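Local coordinates for protein ribonucleoside-diphosphate reductase, alpha chain (Actinobacillus ureae ATCC 25976, PDB 6DQX) that probably reduces ribonucleoside diphosphates to deoxyribonucleotides, as the catalytic alpha subunit of a class Id ribonucleotide reductase, at residues 92-96 with 97-101; 337-340 with 341-345; 470-473 with 474-478. All blocks are in the same frame, centred on the assembly; numbering follows the deposited sequence.

Overall arrangement
All three contacts lie where a helix gives way to loop, a recurring problem that this chain solves in three ways, and they follow one another in series without nesting or crossing. Contact 1 closes the turn after helix 89-94, on the way to strand 105-109. Contact 2 ends helix 334-343 just before strand 347-351. The two lie about 19 Å apart between centres and share a neighbour, helix 308-327, which packs against both. Contact 3 finishes helix 467-475 much farther along the chain, about 49 Å from contact 2 between centres and across the chain's centre from it, where it packs against helix 453-461.

Contact 1 (92-96 with 97-101); sequences WSNFG and LDRGL
Arg-99 folds back over the end of helix 89-94 and takes hold of the carbonyl of Ser-93. Its side chain starts in the most hindered of the three rotamers, with CG between the backbone N and the carbonyl carbon (chi1 67°), and then runs extended to NE, a course that carries it across Asn-94 at about a right angle. CG comes within 3.4 Å of Asn-94 ND2, and CD passes the same nitrogen. NE still passes close to that nitrogen, a donor like itself, but its hydrogen bond goes to Ser-93 O at 3.0 Å. NH2 reaches that same oxygen at 3.1 Å, so the guanidinium grips one atom side-on with two nitrogens. The oxygen lies almost in the guanidinium plane, whereas both donors approach it from one face of its own carbonyl plane. NH2 also has a weak bond to water 1, which lies within hydrogen-bonding distance of Trp-92 O, a carbonyl that Arg-55 bonds as well.

The turn that makes this possible is a type II beta turn from Asn-94 to Leu-97, closed by Leu-97 N donating to Asn-94 O at 3.0 Å. Gly-96 occupies its third position with positive phi (74°), a conformation that favours glycine, and its N-H is taken by Glu-322 of helix 308-327. Leu-97 then turns CD1 onto Ser-93 O, 3.3 Å away, so the doubly gripped oxygen also has an apolar neighbour.

The amide of Asn-94 stands at 90° to the guanidinium. Its OD1 is bridged by water 2, 2.9 Å from OD1, to Leu-101 N, the latter bond weak. Phe-95, the second residue of the turn, points away from 97-101, into aromatic company: edge-to-face with both Phe-315 and His-62.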
loop_
_atom_site.group_PDB
_atom_site.type_symbol
_atom_site.label_atom_id
_atom_site.label_comp_id
_atom_site.label_asym_id
_atom_site.label_seq_id
_atom_site.Cartn_x
_atom_site.Cartn_y
_atom_site.Cartn_z
ATOM N N TRP A 92 -23.424 11.692 -12.848
ATOM C CA TRP A 92 -23.200 12.889 -13.694
ATOM C C TRP A 92 -21.885 12.736 -14.440
ATOM O O TRP A 92 -21.801 13.025 -15.644
ATOM C CB TRP A 92 -23.120 14.174 -12.872
ATOM C CG TRP A 92 -24.406 14.875 -12.650
ATOM C CD1 TRP A 92 -25.130 14.909 -11.481
ATOM C CD2 TRP A 92 -25.133 15.662 -13.596
ATOM N NE1 TRP A 92 -26.273 15.659 -11.656
ATOM C CE2 TRP A 92 -26.298 16.133 -12.941
ATOM C CE3 TRP A 92 -24.922 16.011 -14.934
ATOM C CZ2 TRP A 92 -27.244 16.934 -13.579
ATOM C CZ3 TRP A 92 -25.857 16.824 -15.565
ATOM C CH2 TRP A 92 -27.007 17.271 -14.890
ATOM N N SER A 93 -20.863 12.280 -13.723
ATOM C CA SER A 93 -19.504 12.208 -14.314
ATOM C C SER A 93 -19.322 11.091 -15.336
ATOM O O SER A 93 -18.689 11.314 -16.394
ATOM C CB SER A 93 -18.439 12.109 -13.226
ATOM O OG SER A 93 -18.423 13.288 -12.446
ATOM N N ASN A 94 -19.855 9.903 -15.028
ATOM C CA ASN A 94 -19.450 8.666 -15.679
ATOM C C ASN A 94 -20.540 7.828 -16.311
ATOM O O ASN A 94 -20.220 6.950 -17.100
ATOM C CB ASN A 94 -18.688 7.775 -14.659
ATOM C CG ASN A 94 -17.562 8.523 -13.934
ATOM O OD1 ASN A 94 -17.350 8.322 -12.736
ATOM N ND2 ASN A 94 -16.842 9.405 -14.661
ATOM N N PHE A 95 -21.815 8.013 -15.946
ATOM C CA PHE A 95 -22.857 7.115 -16.468
ATOM C C PHE A 95 -22.967 7.153 -17.992
ATOM O O PHE A 95 -23.060 8.230 -18.583
ATOM C CB PHE A 95 -24.233 7.423 -15.836
ATOM C CG PHE A 95 -25.335 6.515 -16.318
ATOM C CD1 PHE A 95 -25.329 5.172 -16.003
ATOM C CD2 PHE A 95 -26.374 7.000 -17.107
ATOM C CE1 PHE A 95 -26.336 4.320 -16.457
ATOM C CE2 PHE A 95 -27.380 6.152 -17.575
ATOM C CZ PHE A 95 -27.380 4.830 -17.227
ATOM N N GLY A 96 -22.985 5.978 -18.624
ATOM C CA GLY A 96 -23.029 5.881 -20.072
ATOM C C GLY A 96 -21.722 6.217 -20.795
ATOM O O GLY A 96 -21.681 6.161 -22.014
ATOM N N LEU A 97 -20.667 6.565 -20.065
ATOM C CA LEU A 97 -19.362 6.898 -20.647
ATOM C C LEU A 97 -18.316 5.821 -20.320
ATOM O O LEU A 97 -18.510 4.979 -19.443
ATOM C CB LEU A 97 -18.875 8.250 -20.120
ATOM C CG LEU A 97 -19.815 9.454 -20.210
ATOM C CD1 LEU A 97 -19.161 10.691 -19.626
ATOM C CD2 LEU A 97 -20.254 9.702 -21.642
ATOM N N ASP A 98 -17.185 5.855 -21.026
ATOM C CA ASP A 98 -16.100 4.893 -20.759
ATOM C C ASP A 98 -15.417 5.093 -19.410
ATOM O O ASP A 98 -15.113 4.122 -18.716
ATOM C CB ASP A 98 -15.049 4.961 -21.875
ATOM C CG ASP A 98 -15.581 4.465 -23.199
ATOM O OD1 ASP A 98 -16.582 3.715 -23.208
ATOM O OD2 ASP A 98 -14.989 4.812 -24.245
ATOM N N ARG A 99 -15.188 6.346 -19.037
ATOM C CA ARG A 99 -14.418 6.654 -17.838
ATOM C C ARG A 99 -15.128 6.244 -16.544
ATOM O O ARG A 99 -16.367 6.168 -16.498
ATOM C CB ARG A 99 -14.046 8.140 -17.785
ATOM C CG ARG A 99 -15.194 9.129 -17.616
ATOM C CD ARG A 99 -14.659 10.526 -17.358
ATOM N NE ARG A 99 -15.712 11.489 -17.031
ATOM C CZ ARG A 99 -15.507 12.786 -16.777
ATOM N NH1 ARG A 99 -14.276 13.305 -16.815
ATOM N NH2 ARG A 99 -16.534 13.582 -16.487
ATOM N N GLY A 100 -14.326 5.964 -15.516
ATOM C CA GLY A 100 -14.815 5.849 -14.138
ATOM C C GLY A 100 -15.859 4.784 -13.877
ATOM O O GLY A 100 -16.019 3.810 -14.640
ATOM N N LEU A 101 -16.544 4.967 -12.754
ATOM C CA LEU A 101 -17.610 4.077 -12.320
ATOM C C LEU A 101 -18.727 4.949 -11.737
ATOM O O LEU A 101 -18.463 6.030 -11.213
ATOM C CB LEU A 101 -17.124 3.082 -11.265
ATOM C CG LEU A 101 -16.092 2.037 -11.722
ATOM C CD1 LEU A 101 -15.511 1.301 -10.537
ATOM C CD2 LEU A 101 -16.720 1.060 -12.713
HETATM O O HOH W 1 -19.732 13.865 -17.689
HETATM O O HOH W 2 -15.900 7.273 -10.452
#

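Contact 2 (337-340 with 341-345); sequences HRFA and TRHRA
Phe-339 and His-343, one helical turn apart, form the tight part of this contact: an offset stack with centroids 3.8 Å apart and planes at 9°. Phe-339 CE2 sits over the centre of the imidazole, and His-343 CB adds a CH-pi contact to the phenyl face. The imidazole is also held at its edge, because ND1 donates to Phe-339 O at 3.1 Å. That oxygen receives the backbone N of His-343 as well, so one carbonyl accepts from both the backbone and the ring of His-343, which helps set the ring's rotation.

The more accessible side is built from longer side chains. Arg-338 and Arg-342 lay their guanidinium groups flat on each other, centres 3.9 Å apart, with Arg-338 NH2 over the middle of its partner. The stacking of two like charges is probably eased by nearby acids: Asp-285 forms a salt bridge with Arg-338, and Glu-286 and Glu-399 with Arg-342. On the exposed flank Thr-341 OG1, set beside its own N (chi1 -59°), donates to His-337 O at 2.8 Å, from the opposite face to Thr-341 N.

Towards the interior, Ala-340 meets Met-320, Phe-323 and Ile-324 of helix 308-327, while Phe-339 and Ala-340 pack on strand 288-296.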
loop_
_atom_site.group_PDB
_atom_site.type_symbol
_atom_site.label_atom_id
_atom_site.label_comp_id
_atom_site.label_asym_id
_atom_site.label_seq_id
_atom_site.Cartn_x
_atom_site.Cartn_y
_atom_site.Cartn_z
ATOM N N HIS A 337 -17.557 -6.592 -7.826
ATOM C CA HIS A 337 -18.307 -7.147 -8.970
ATOM C C HIS A 337 -19.244 -8.252 -8.513
ATOM O O HIS A 337 -20.443 -8.255 -8.902
ATOM C CB HIS A 337 -17.341 -7.666 -10.033
ATOM C CG HIS A 337 -18.014 -8.382 -11.157
ATOM N ND1 HIS A 337 -18.582 -7.717 -12.208
ATOM C CD2 HIS A 337 -18.253 -9.692 -11.365
ATOM C CE1 HIS A 337 -19.130 -8.591 -13.032
ATOM N NE2 HIS A 337 -18.934 -9.795 -12.550
ATOM N N ARG A 338 -18.726 -9.158 -7.673
ATOM C CA ARG A 338 -19.491 -10.254 -7.106
ATOM C C ARG A 338 -20.674 -9.711 -6.282
ATOM O O ARG A 338 -21.829 -10.124 -6.469
ATOM C CB ARG A 338 -18.611 -11.147 -6.232
ATOM C CG ARG A 338 -19.366 -12.292 -5.586
ATOM C CD ARG A 338 -18.427 -13.260 -4.916
ATOM N NE ARG A 338 -19.145 -14.205 -4.075
ATOM C CZ ARG A 338 -19.812 -15.283 -4.503
ATOM N NH1 ARG A 338 -19.905 -15.594 -5.784
ATOM N NH2 ARG A 338 -20.405 -16.056 -3.614
ATOM N N PHE A 339 -20.386 -8.776 -5.391
ATOM C CA PHE A 339 -21.447 -8.188 -4.580
ATOM C C PHE A 339 -22.551 -7.580 -5.400
ATOM O O PHE A 339 -23.728 -7.881 -5.171
ATOM C CB PHE A 339 -20.910 -7.112 -3.604
ATOM C CG PHE A 339 -21.991 -6.524 -2.738
ATOM C CD1 PHE A 339 -22.762 -5.475 -3.200
ATOM C CD2 PHE A 339 -22.242 -7.046 -1.479
ATOM C CE1 PHE A 339 -23.756 -4.907 -2.411
ATOM C CE2 PHE A 339 -23.251 -6.514 -0.682
ATOM C CZ PHE A 339 -24.007 -5.451 -1.150
ATOM N N ALA A 340 -22.194 -6.706 -6.330
ATOM C CA ALA A 340 -23.178 -6.050 -7.175
ATOM C C ALA A 340 -24.023 -7.069 -7.948
ATOM O O ALA A 340 -25.242 -6.962 -7.953
ATOM C CB ALA A 340 -22.544 -5.097 -8.148
ATOM N N THR A 341 -23.366 -8.046 -8.551
ATOM C CA THR A 341 -24.064 -9.128 -9.286
ATOM C C THR A 341 -25.113 -9.857 -8.418
ATOM O O THR A 341 -26.236 -10.119 -8.866
ATOM C CB THR A 341 -23.064 -10.145 -9.843
ATOM O OG1 THR A 341 -22.180 -9.441 -10.722
ATOM C CG2 THR A 341 -23.812 -11.280 -10.621
ATOM N N ARG A 342 -24.746 -10.201 -7.188
ATOM C CA ARG A 342 -25.606 -11.016 -6.361
ATOM C C ARG A 342 -26.666 -10.259 -5.563
ATOM O O ARG A 342 -27.709 -10.832 -5.248
ATOM C CB ARG A 342 -24.761 -11.873 -5.444
ATOM C CG ARG A 342 -23.801 -12.747 -6.223
ATOM C CD ARG A 342 -22.830 -13.437 -5.310
ATOM N NE ARG A 342 -23.395 -14.561 -4.589
ATOM C CZ ARG A 342 -23.462 -14.714 -3.263
ATOM N NH1 ARG A 342 -23.028 -13.810 -2.396
ATOM N NH2 ARG A 342 -23.965 -15.838 -2.796
ATOM N N HIS A 343 -26.382 -8.995 -5.217
ATOM C CA HIS A 343 -27.224 -8.185 -4.323
ATOM C C HIS A 343 -28.033 -7.114 -5.041
ATOM O O HIS A 343 -29.177 -6.862 -4.676
ATOM C CB HIS A 343 -26.349 -7.454 -3.280
ATOM C CG HIS A 343 -25.745 -8.358 -2.253
ATOM N ND1 HIS A 343 -24.656 -9.176 -2.491
ATOM C CD2 HIS A 343 -26.074 -8.539 -0.964
ATOM C CE1 HIS A 343 -24.366 -9.839 -1.378
ATOM N NE2 HIS A 343 -25.218 -9.471 -0.439
ATOM N N ARG A 344 -27.413 -6.438 -6.003
ATOM C CA ARG A 344 -27.989 -5.277 -6.665
ATOM C C ARG A 344 -28.512 -4.225 -5.665
ATOM O O ARG A 344 -29.599 -3.666 -5.835
ATOM C CB ARG A 344 -29.094 -5.722 -7.636
ATOM C CG ARG A 344 -28.646 -6.739 -8.674
ATOM C CD ARG A 344 -29.702 -6.931 -9.769
ATOM N NE ARG A 344 -29.732 -5.736 -10.604
ATOM C CZ ARG A 344 -28.937 -5.495 -11.651
ATOM N NH1 ARG A 344 -28.076 -6.399 -12.099
ATOM N NH2 ARG A 344 -29.023 -4.338 -12.288
ATOM N N ALA A 345 -27.753 -3.972 -4.597
ATOM C CA ALA A 345 -28.196 -3.002 -3.588
ATOM C C ALA A 345 -28.277 -1.585 -4.151
ATOM O O ALA A 345 -27.377 -1.157 -4.879
ATOM C CB ALA A 345 -27.277 -3.029 -2.378
#

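Contact 3 (470-473 with 474-478); sequences WESI and LHNDG
The imidazole of His-475 has the carbonyl oxygen of Glu-471 over one face, 3.3 Å above its plane and offset toward the rim. NE2 comes within 3.2 Å of Glu-471 CG, and the carboxylate beyond is turned only 23° from the ring plane. The two side chains lean together one turn apart at an exposed surface, Glu-471 extended with its CG anti to N (chi1 -175°) and His-475 with CG beside its own N; no hydrogen bond joins their ends. The same Glu-471 oxygen takes the backbone N of His-475 at 2.9 Å.

Asn-476, next along, sends both its backbone N and ND2 to Ser-472 O, though both bonds are weak. On the buried side, Ile-473 CG2 lies 3.6 Å from Gly-478 C, and the isoleucine also packs on Leu-455 of helix 453-461 and on Tyr-438.

Past Asn-476 the chain turns sharply. Gly-478 N bonds Ile-473 O at 2.9 Å, and Asp-477 N reaches Leu-474 O at 3.3 Å. With Asp-477 at positive phi (62°) as the C-prime residue, this pair of bonds is the signature of a Schellman motif, which here terminates helix 467-475.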
loop_
_atom_site.group_PDB
_atom_site.type_symbol
_atom_site.label_atom_id
_atom_site.label_comp_id
_atom_site.label_asym_id
_atom_site.label_seq_id
_atom_site.Cartn_x
_atom_site.Cartn_y
_atom_site.Cartn_z
ATOM N N TRP A 470 -31.266 42.507 5.965
ATOM C CA TRP A 470 -30.403 41.395 5.548
ATOM C C TRP A 470 -29.018 41.482 6.171
ATOM O O TRP A 470 -28.484 40.464 6.628
ATOM C CB TRP A 470 -30.290 41.295 4.024
ATOM C CG TRP A 470 -31.506 40.698 3.374
ATOM C CD1 TRP A 470 -32.452 41.355 2.644
ATOM C CD2 TRP A 470 -31.910 39.315 3.404
ATOM N NE1 TRP A 470 -33.415 40.470 2.208
ATOM C CE2 TRP A 470 -33.107 39.215 2.663
ATOM C CE3 TRP A 470 -31.373 38.154 3.986
ATOM C CZ2 TRP A 470 -33.778 37.995 2.477
ATOM C CZ3 TRP A 470 -32.048 36.934 3.808
ATOM C CH2 TRP A 470 -33.237 36.869 3.064
ATOM N N GLU A 471 -28.435 42.684 6.225
ATOM C CA GLU A 471 -27.121 42.826 6.867
ATOM C C GLU A 471 -27.179 42.423 8.343
ATOM O O GLU A 471 -26.236 41.811 8.848
ATOM C CB GLU A 471 -26.547 44.248 6.713
ATOM C CG GLU A 471 -25.134 44.378 7.267
ATOM C CD GLU A 471 -24.549 45.769 7.103
ATOM O OE1 GLU A 471 -25.039 46.695 7.779
ATOM O OE2 GLU A 471 -23.603 45.915 6.305
ATOM N N SER A 472 -28.275 42.758 9.023
ATOM C CA SER A 472 -28.466 42.365 10.417
ATOM C C SER A 472 -28.476 40.834 10.569
ATOM O O SER A 472 -27.908 40.292 11.518
ATOM C CB SER A 472 -29.772 42.933 10.958
ATOM O OG SER A 472 -29.874 42.685 12.339
ATOM N N ILE A 473 -29.124 40.165 9.617
ATOM C CA ILE A 473 -29.167 38.691 9.561
ATOM C C ILE A 473 -27.762 38.116 9.310
ATOM O O ILE A 473 -27.326 37.221 10.028
ATOM C CB ILE A 473 -30.195 38.206 8.503
ATOM C CG1 ILE A 473 -31.607 38.642 8.925
ATOM C CG2 ILE A 473 -30.153 36.681 8.340
ATOM C CD1 ILE A 473 -32.643 38.545 7.826
ATOM N N LEU A 474 -27.041 38.645 8.328
ATOM C CA LEU A 474 -25.650 38.238 8.089
ATOM C C LEU A 474 -24.744 38.416 9.326
ATOM O O LEU A 474 -23.965 37.514 9.659
ATOM C CB LEU A 474 -25.073 39.014 6.910
ATOM C CG LEU A 474 -23.665 38.654 6.431
ATOM C CD1 LEU A 474 -23.542 37.191 6.026
ATOM C CD2 LEU A 474 -23.320 39.561 5.263
ATOM N N HIS A 475 -24.862 39.559 10.011
ATOM C CA HIS A 475 -24.074 39.819 11.233
ATOM C C HIS A 475 -24.416 38.923 12.417
ATOM O O HIS A 475 -23.594 38.758 13.308
ATOM C CB HIS A 475 -24.187 41.285 11.672
ATOM C CG HIS A 475 -23.532 42.235 10.726
ATOM N ND1 HIS A 475 -22.549 41.839 9.847
ATOM C CD2 HIS A 475 -23.705 43.560 10.525
ATOM C CE1 HIS A 475 -22.155 42.875 9.132
ATOM N NE2 HIS A 475 -22.840 43.934 9.523
ATOM N N ASN A 476 -25.625 38.363 12.424
ATOM C CA ASN A 476 -26.053 37.395 13.442
ATOM C C ASN A 476 -26.003 35.939 12.948
ATOM O O ASN A 476 -26.846 35.137 13.340
ATOM C CB ASN A 476 -27.467 37.752 13.925
ATOM C CG ASN A 476 -27.449 38.711 15.077
ATOM O OD1 ASN A 476 -27.344 38.289 16.221
ATOM N ND2 ASN A 476 -27.550 40.002 14.789
ATOM N N ASP A 477 -25.025 35.608 12.100
ATOM C CA ASP A 477 -24.750 34.224 11.677
ATOM C C ASP A 477 -25.941 33.595 10.929
ATOM O O ASP A 477 -26.204 32.404 11.051
ATOM C CB ASP A 477 -24.343 33.356 12.883
ATOM C CG ASP A 477 -23.247 34.000 13.732
ATOM O OD1 ASP A 477 -22.200 34.369 13.165
ATOM O OD2 ASP A 477 -23.437 34.134 14.965
ATOM N N GLY A 478 -26.646 34.425 10.165
ATOM C CA GLY A 478 -27.833 34.035 9.410
ATOM C C GLY A 478 -29.110 33.793 10.197
ATOM O O GLY A 478 -30.047 33.193 9.668
#